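PDB 6SMT: 6-phosphogluconate dehydrogenase, NAD-binding from Mycolicibacterium smegmatis MC2 155, which reduces imines with S-enantioselectivity, acting as an oxidoreductase that holds NADPH as its bound cofactor. Local coordinates for residues P11-L16 and R27-A32; G118-D123 and D150-V155. All coordinates share one frame; numbering follows the deposited sequence. Where two conformers were deposited one is given.

Overall arrangement
Both contacts sit in the N-terminal Rossmann-type NADPH-binding domain and each joins a helix to the same central sheet, their centres about 14 Å apart. Interaction 1 packs helix 20-31 on strand 12-16; the side chain of Val-15 lies about 8 Å from the bound NADPH. Interaction 2 ties strand 120-126 to helix 146-156 by a salt bridge at the surface, away from the annotated sites. Val-155 joins the two. Its CG2 lies 3.5 Å from CB of Pro-11, and its CG1 is 3.6 Å from CG2 of Val-13 in the conformer given, so helix 146-156 reaches back to the strand of interaction 1.

Interaction 1 of 2, residues P11-L16 and R27-A32; sequences PTVTVL and RALLDA
Leu-29 lays one methyl over two valines of the first strand in a Rossmann beta-alpha-beta unit, strand 12-16, helix 20-31, strand 35-39. The contact is wholly apolar and buried. Val-13 and Val-15, two residues apart on strand 12-16, both direct their CB toward the helix, while Thr-14 between them turns to the other side of the sheet, where its OG1 is hydrogen-bonded to OG of Ser-67 and to the carbonyl O of Ala-63. The leucine is placed by a first torsion that sets CG opposite its own carbonyl carbon (chi1 -66°), bringing the isobutyl group down onto the strand. Its side chain runs at about a right angle to that of Val-13 and meets Val-15 more slantwise. In the conformer given for Val-13 the valines share one rotamer but offer different branches: Val-13 uses CG1, the methyl opposite its backbone N (chi1 -169°), and Val-15 uses CG2, the methyl beside its backbone N. Val-36 and Leu-71, from the neighbouring strands, also touch Leu-29. Val-15 lies close to Leu-18 and Asn-73, both of which bind NADPH, which places the strand end of the contact near the cofactor site. At the junction itself, CD1 of Leu-29 is 3.9 Å from CG1 of Val-13 and 3.8 Å from CG2 of Val-15.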
ATOM      1  N   PRO B  11     -25.722 -29.146   8.319  1.00 24.62           N
ATOM      2  CA  PRO B  11     -25.849 -27.774   8.812  1.00 24.31           C
ATOM      3  C   PRO B  11     -26.801 -26.895   8.008  1.00 21.36           C
ATOM      4  O   PRO B  11     -26.816 -26.924   6.781  1.00 21.04           O
ATOM      5  CB  PRO B  11     -24.442 -27.216   8.645  1.00 25.59           C
ATOM      6  CG  PRO B  11     -23.508 -28.424   8.660  1.00 29.58           C
ATOM      7  CD  PRO B  11     -24.325 -29.510   8.022  1.00 28.17           C
ATOM      8  N   THR B  12     -27.472 -25.999   8.733  1.00 18.51           N
ATOM      9  CA  THR B  12     -28.380 -25.016   8.128  1.00 17.45           C
ATOM     10  C   THR B  12     -27.778 -23.653   8.340  1.00 17.91           C
ATOM     11  O   THR B  12     -27.351 -23.341   9.465  1.00 19.86           O
ATOM     12  CB  THR B  12     -29.780 -25.080   8.685  1.00 20.05           C
ATOM     13  OG1 THR B  12     -29.795 -25.006  10.120  1.00 19.83           O
ATOM     14  CG2 THR B  12     -30.406 -26.378   8.220  1.00 21.09           C
ATOM     15  N   VAL B  13     -27.646 -22.916   7.235  0.67 15.95           N
ATOM     16  CA  VAL B  13     -27.110 -21.525   7.224  0.67 16.00           C
ATOM     17  C   VAL B  13     -28.040 -20.637   6.426  0.67 15.15           C
ATOM     18  O   VAL B  13     -28.494 -20.995   5.347  0.67 16.43           O
ATOM     19  CB  VAL B  13     -25.674 -21.470   6.693  0.67 15.74           C
ATOM     20  CG1 VAL B  13     -25.098 -20.089   6.961  0.67 16.35           C
ATOM     21  CG2 VAL B  13     -24.796 -22.566   7.305  0.67 16.10           C
ATOM     22  N   THR B  14     -28.286 -19.447   6.934  1.00 15.42           N
ATOM     23  CA  THR B  14     -28.988 -18.397   6.210  1.00 15.76           C
ATOM     24  C   THR B  14     -28.001 -17.283   5.879  1.00 15.72           C
ATOM     25  O   THR B  14     -27.178 -16.925   6.736  1.00 16.20           O
ATOM     26  CB  THR B  14     -30.147 -17.795   6.981  1.00 17.71           C
ATOM     27  OG1 THR B  14     -31.133 -18.841   7.057  1.00 19.02           O
ATOM     28  CG2 THR B  14     -30.781 -16.600   6.324  1.00 17.78           C
ATOM     29  N   VAL B  15     -28.019 -16.789   4.657  1.00 14.68           N
ATOM     30  CA  VAL B  15     -27.290 -15.557   4.271  1.00 14.59           C
ATOM     31  C   VAL B  15     -28.314 -14.485   3.998  1.00 16.00           C
ATOM     32  O   VAL B  15     -29.163 -14.643   3.146  1.00 16.26           O
ATOM     33  CB  VAL B  15     -26.357 -15.774   3.080  1.00 14.33           C
ATOM     34  CG1 VAL B  15     -25.591 -14.507   2.797  1.00 14.56           C
ATOM     35  CG2 VAL B  15     -25.387 -16.910   3.332  1.00 15.12           C
ATOM     36  N   LEU B  16     -28.215 -13.356   4.676  1.00 14.24           N
ATOM     37  CA  LEU B  16     -29.011 -12.131   4.489  1.00 15.02           C
ATOM     38  C   LEU B  16     -28.077 -11.093   3.866  1.00 15.68           C
ATOM     39  O   LEU B  16     -27.113 -10.664   4.530  1.00 15.42           O
ATOM     40  CB  LEU B  16     -29.642 -11.634   5.781  1.00 15.06           C
ATOM     41  CG  LEU B  16     -30.532 -12.659   6.477  1.00 15.99           C
ATOM     42  CD1 LEU B  16     -29.871 -13.323   7.637  1.00 17.63           C
ATOM     43  CD2 LEU B  16     -31.878 -12.080   6.948  1.00 19.15           C
ATOM     44  N   ARG B  27     -22.489 -19.081  -2.396  1.00 15.13           N
ATOM     45  CA  ARG B  27     -21.926 -20.113  -3.300  1.00 16.05           C
ATOM     46  C   ARG B  27     -20.980 -21.003  -2.548  1.00 16.65           C
ATOM     47  O   ARG B  27     -20.964 -22.225  -2.742  1.00 16.86           O
ATOM     48  CB  ARG B  27     -21.186 -19.512  -4.489  1.00 17.48           C
ATOM     49  CG  ARG B  27     -22.105 -18.850  -5.498  1.00 18.54           C
ATOM     50  CD  ARG B  27     -21.301 -18.486  -6.763  1.00 20.72           C
ATOM     51  NE  ARG B  27     -20.109 -17.644  -6.578  1.00 22.32           N
ATOM     52  CZ  ARG B  27     -20.132 -16.299  -6.547  1.00 21.53           C
ATOM     53  NH1 ARG B  27     -21.279 -15.659  -6.610  1.00 22.50           N
ATOM     54  NH2 ARG B  27     -19.025 -15.654  -6.296  1.00 21.69           N
ATOM     55  N   ALA B  28     -20.130 -20.466  -1.690  1.00 14.84           N
ATOM     56  CA  ALA B  28     -19.160 -21.317  -0.987  1.00 14.50           C
ATOM     57  C   ALA B  28     -19.912 -22.269  -0.053  1.00 15.56           C
ATOM     58  O   ALA B  28     -19.451 -23.456   0.101  1.00 17.21           O
ATOM     59  CB  ALA B  28     -18.169 -20.461  -0.216  1.00 15.48           C
ATOM     60  N   LEU B  29     -20.940 -21.818   0.663  1.00 14.69           N
ATOM     61  CA  LEU B  29     -21.677 -22.654   1.607  1.00 15.31           C
ATOM     62  C   LEU B  29     -22.431 -23.722   0.792  1.00 16.13           C
ATOM     63  O   LEU B  29     -22.437 -24.903   1.248  1.00 17.10           O
ATOM     64  CB  LEU B  29     -22.637 -21.805   2.418  1.00 15.25           C
ATOM     65  CG  LEU B  29     -21.945 -20.810   3.353  1.00 15.66           C
ATOM     66  CD1 LEU B  29     -22.946 -19.756   3.767  1.00 16.71           C
ATOM     67  CD2 LEU B  29     -21.274 -21.535   4.524  1.00 17.49           C
ATOM     68  N   LEU B  30     -22.966 -23.361  -0.362  1.00 14.82           N
ATOM     69  CA  LEU B  30     -23.655 -24.393  -1.183  1.00 15.96           C
ATOM     70  C   LEU B  30     -22.649 -25.391  -1.710  1.00 17.82           C
ATOM     71  O   LEU B  30     -22.964 -26.641  -1.741  1.00 17.45           O
ATOM     72  CB  LEU B  30     -24.387 -23.729  -2.339  1.00 16.36           C
ATOM     73  CG  LEU B  30     -25.666 -22.999  -2.003  1.00 16.62           C
ATOM     74  CD1 LEU B  30     -26.054 -22.116  -3.203  1.00 18.96           C
ATOM     75  CD2 LEU B  30     -26.791 -23.967  -1.695  1.00 17.58           C
ATOM     76  N   ASP B  31     -21.498 -24.926  -2.139  1.00 17.41           N
ATOM     77  CA  ASP B  31     -20.504 -25.850  -2.701  1.00 18.11           C
ATOM     78  C   ASP B  31     -20.035 -26.809  -1.625  1.00 19.21           C
ATOM     79  O   ASP B  31     -19.695 -27.969  -2.053  1.00 23.75           O
ATOM     80  CB  ASP B  31     -19.321 -25.056  -3.213  1.00 20.30           C
ATOM     81  CG  ASP B  31     -19.518 -24.274  -4.444  1.00 21.97           C
ATOM     82  OD1 ASP B  31     -20.547 -24.436  -5.152  1.00 25.19           O
ATOM     83  OD2 ASP B  31     -18.568 -23.454  -4.774  1.00 23.57           O
ATOM     84  N   ALA B  32     -20.091 -26.489  -0.335  1.00 18.55           N
ATOM     85  CA  ALA B  32     -19.664 -27.306   0.838  1.00 19.74           C
ATOM     86  C   ALA B  32     -20.746 -28.340   1.181  1.00 21.97           C
ATOM     87  O   ALA B  32     -20.556 -29.100   2.173  1.00 24.10           O
ATOM     88  CB  ALA B  32     -19.334 -26.463   2.042  1.00 21.49           C
TER

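Interaction 2 of 2, residues G118-D123 and D150-V155; sequences GGRYLD and DEHRGV
A two-pronged salt bridge at the protein surface connects Arg-120, at the start of strand 120-126, with Glu-151 on helix 146-156. The guanidinium meets the carboxylate end-on, one nitrogen to each oxygen: NH1 of Arg-120 donates to OE1 of Glu-151 at 2.6 Å, and NH2 of Arg-120 donates to OE2 of Glu-151 at 3.0 Å. Both oxygens are approached on their syn side, yet the two flat groups are not coplanar. Their planes stand 45° apart, and the hydrogen bonds are somewhat bent, with an N-H...O angle of 141° for the shorter and 155° for the longer. In the conformer given for Arg-120, two bonds would limit rotation of both groups. The two side chains cross at about a right angle. Glu-151 reaches over fully extended, with CG opposite its backbone N, whereas the arginine bends at chi3 to swing its head round to the acid.

In the Rossmann-type domain, strand 120-126 hydrogen-bonds alongside strand 95-98, through Val-96 among others, and helix 146-156 packs against the same sheet. His-152 takes part from the buried side of the helix, although its polar partner belongs to the neighbouring strand: NE2 is hydrogen-bonded to the hydroxyl of Thr-95. The imidazole is covered on one face by CG of Glu-151, 3.8 Å above the ring plane and offset toward the rim. Near that plane, at the ring edge, NH2 of Arg-120 comes to 4.3 Å from NE2 of His-152. If the guanidinium is charged, as expected, its nearness would probably disfavour protonation of the imidazole, while the carboxylate of Glu-151 offsets part of that charge.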
ATOM      1  N   GLY B 118     -33.024 -12.929  22.430  1.00 22.36           N
ATOM      2  CA  GLY B 118     -32.649 -14.271  22.854  1.00 21.13           C
ATOM      3  C   GLY B 118     -31.828 -15.002  21.824  1.00 22.02           C
ATOM      4  O   GLY B 118     -31.623 -16.191  21.952  1.00 22.03           O
ATOM      5  N   GLY B 119     -31.168 -14.228  20.948  1.00 20.53           N
ATOM      6  CA  GLY B 119     -30.141 -14.818  20.056  1.00 19.52           C
ATOM      7  C   GLY B 119     -28.753 -14.700  20.663  1.00 18.46           C
ATOM      8  O   GLY B 119     -28.542 -14.037  21.721  1.00 18.86           O
ATOM      9  N   ARG B 120     -27.790 -15.294  19.975  0.56 17.73           N
ATOM     10  CA  ARG B 120     -26.324 -15.314  20.264  0.56 17.12           C
ATOM     11  C   ARG B 120     -25.698 -14.520  19.104  0.56 16.34           C
ATOM     12  O   ARG B 120     -26.319 -14.522  18.006  0.56 15.09           O
ATOM     13  CB  ARG B 120     -25.957 -16.801  20.385  0.56 19.18           C
ATOM     14  CG  ARG B 120     -26.447 -17.423  21.705  0.56 22.33           C
ATOM     15  CD  ARG B 120     -25.914 -18.809  21.982  0.56 24.28           C
ATOM     16  NE  ARG B 120     -26.298 -19.708  20.931  0.56 29.41           N
ATOM     17  CZ  ARG B 120     -25.748 -20.889  20.705  0.56 30.82           C
ATOM     18  NH1 ARG B 120     -24.744 -21.284  21.451  0.56 32.04           N
ATOM     19  NH2 ARG B 120     -26.199 -21.654  19.732  0.56 35.88           N
ATOM     20  N   TYR B 121     -24.595 -13.821  19.356  1.00 16.55           N
ATOM     21  CA  TYR B 121     -23.982 -13.015  18.275  1.00 14.34           C
ATOM     22  C   TYR B 121     -22.502 -13.222  18.245  1.00 14.63           C
ATOM     23  O   TYR B 121     -21.838 -13.161  19.287  1.00 15.27           O
ATOM     24  CB  TYR B 121     -24.282 -11.525  18.495  1.00 14.68           C
ATOM     25  CG  TYR B 121     -23.798 -10.629  17.385  1.00 14.06           C
ATOM     26  CD1 TYR B 121     -24.441 -10.578  16.177  1.00 14.42           C
ATOM     27  CD2 TYR B 121     -22.717  -9.827  17.559  1.00 15.08           C
ATOM     28  CE1 TYR B 121     -24.023  -9.740  15.183  1.00 14.71           C
ATOM     29  CE2 TYR B 121     -22.294  -8.945  16.585  1.00 14.43           C
ATOM     30  CZ  TYR B 121     -22.902  -8.947  15.348  1.00 13.87           C
ATOM     31  OH  TYR B 121     -22.507  -8.096  14.338  1.00 15.07           O
ATOM     32  N   LEU B 122     -21.959 -13.369  17.043  1.00 13.15           N
ATOM     33  CA  LEU B 122     -20.521 -13.149  16.793  1.00 13.64           C
ATOM     34  C   LEU B 122     -20.428 -11.979  15.841  1.00 13.58           C
ATOM     35  O   LEU B 122     -21.254 -11.875  14.917  1.00 13.49           O
ATOM     36  CB  LEU B 122     -19.776 -14.334  16.191  1.00 14.84           C
ATOM     37  CG  LEU B 122     -19.758 -15.552  17.050  1.00 16.50           C
ATOM     38  CD1 LEU B 122     -19.200 -16.733  16.236  1.00 17.58           C
ATOM     39  CD2 LEU B 122     -18.912 -15.327  18.279  1.00 18.04           C
ATOM     40  N   ASP B 123     -19.406 -11.147  15.927  1.00 13.90           N
ATOM     41  CA  ASP B 123     -19.106 -10.153  14.889  1.00 14.60           C
ATOM     42  C   ASP B 123     -17.950 -10.668  14.062  1.00 14.66           C
ATOM     43  O   ASP B 123     -17.013 -11.286  14.607  1.00 15.66           O
ATOM     44  CB  ASP B 123     -18.711  -8.799  15.497  1.00 14.60           C
ATOM     45  CG  ASP B 123     -18.851  -7.711  14.417  1.00 16.27           C
ATOM     46  OD1 ASP B 123     -19.990  -7.572  13.869  1.00 15.97           O
ATOM     47  OD2 ASP B 123     -17.792  -7.083  14.011  1.00 15.90           O
ATOM     48  N   ASP B 150     -16.394 -21.567  18.530  1.00 18.00           N
ATOM     49  CA  ASP B 150     -16.031 -22.995  18.394  1.00 19.77           C
ATOM     50  C   ASP B 150     -17.235 -23.816  17.912  1.00 18.63           C
ATOM     51  O   ASP B 150     -17.020 -24.763  17.112  1.00 20.59           O
ATOM     52  CB  ASP B 150     -15.512 -23.513  19.740  1.00 22.44           C
ATOM     53  CG  ASP B 150     -14.227 -22.826  20.156  1.00 26.05           C
ATOM     54  OD1 ASP B 150     -13.412 -22.391  19.300  1.00 30.75           O
ATOM     55  OD2 ASP B 150     -13.971 -22.832  21.363  1.00 34.82           O
ATOM     56  N   GLU B 151     -18.419 -23.515  18.364  1.00 19.20           N
ATOM     57  CA  GLU B 151     -19.692 -24.199  17.998  1.00 20.91           C
ATOM     58  C   GLU B 151     -19.883 -24.151  16.489  1.00 20.58           C
ATOM     59  O   GLU B 151     -20.380 -25.135  15.889  1.00 23.34           O
ATOM     60  CB  GLU B 151     -20.889 -23.622  18.727  1.00 23.97           C
ATOM     61  CG  GLU B 151     -22.243 -24.137  18.272  1.00 30.50           C
ATOM     62  CD  GLU B 151     -23.429 -23.615  19.079  1.00 40.17           C
ATOM     63  OE1 GLU B 151     -23.201 -23.001  20.172  1.00 45.10           O
ATOM     64  OE2 GLU B 151     -24.558 -23.835  18.612  1.00 48.18           O
ATOM     65  N   HIS B 152     -19.550 -23.020  15.833  1.00 18.39           N
ATOM     66  CA  HIS B 152     -19.889 -22.750  14.414  1.00 18.54           C
ATOM     67  C   HIS B 152     -18.668 -22.852  13.497  1.00 18.76           C
ATOM     68  O   HIS B 152     -18.839 -22.754  12.319  1.00 18.56           O
ATOM     69  CB  HIS B 152     -20.542 -21.360  14.285  1.00 18.37           C
ATOM     70  CG  HIS B 152     -21.845 -21.370  14.991  1.00 19.43           C
ATOM     71  ND1 HIS B 152     -22.921 -22.164  14.509  1.00 19.99           N
ATOM     72  CD2 HIS B 152     -22.293 -20.752  16.119  1.00 21.16           C
ATOM     73  CE1 HIS B 152     -23.932 -22.032  15.391  1.00 23.00           C
ATOM     74  NE2 HIS B 152     -23.580 -21.147  16.336  1.00 23.49           N
ATOM     75  N   ARG B 153     -17.485 -23.083  14.024  1.00 20.81           N
ATOM     76  CA  ARG B 153     -16.194 -23.031  13.280  1.00 24.81           C
ATOM     77  C   ARG B 153     -16.244 -24.066  12.178  1.00 22.91           C
ATOM     78  O   ARG B 153     -15.680 -23.768  11.139  1.00 23.11           O
ATOM     79  CB  ARG B 153     -15.048 -23.360  14.271  1.00 30.02           C
ATOM     80  CG  ARG B 153     -13.662 -23.261  13.664  1.00 39.10           C
ATOM     81  CD  ARG B 153     -12.574 -23.805  14.564  1.00 43.07           C
ATOM     82  NE  ARG B 153     -11.399 -22.944  14.454  1.00 45.32           N
ATOM     83  CZ  ARG B 153     -10.716 -22.736  13.329  1.00 50.88           C
ATOM     84  NH1 ARG B 153     -11.026 -23.378  12.226  1.00 55.50           N
ATOM     85  NH2 ARG B 153      -9.694 -21.891  13.307  1.00 60.50           N
ATOM     86  N   GLY B 154     -16.906 -25.201  12.346  1.00 26.01           N
ATOM     87  CA  GLY B 154     -16.927 -26.269  11.326  1.00 25.67           C
ATOM     88  C   GLY B 154     -17.679 -25.841  10.073  1.00 25.90           C
ATOM     89  O   GLY B 154     -17.210 -26.103   8.960  1.00 26.68           O
ATOM     90  N   VAL B 155     -18.788 -25.153  10.196  1.00 22.49           N
ATOM     91  CA  VAL B 155     -19.480 -24.511   9.047  1.00 23.11           C
ATOM     92  C   VAL B 155     -18.596 -23.388   8.526  1.00 22.17           C
ATOM     93  O   VAL B 155     -18.377 -23.242   7.316  1.00 23.81           O
ATOM     94  CB  VAL B 155     -20.875 -24.059   9.453  1.00 27.19           C
ATOM     95  CG1 VAL B 155     -21.467 -23.059   8.491  1.00 28.26           C
ATOM     96  CG2 VAL B 155     -21.721 -25.303   9.619  1.00 35.47           C
TER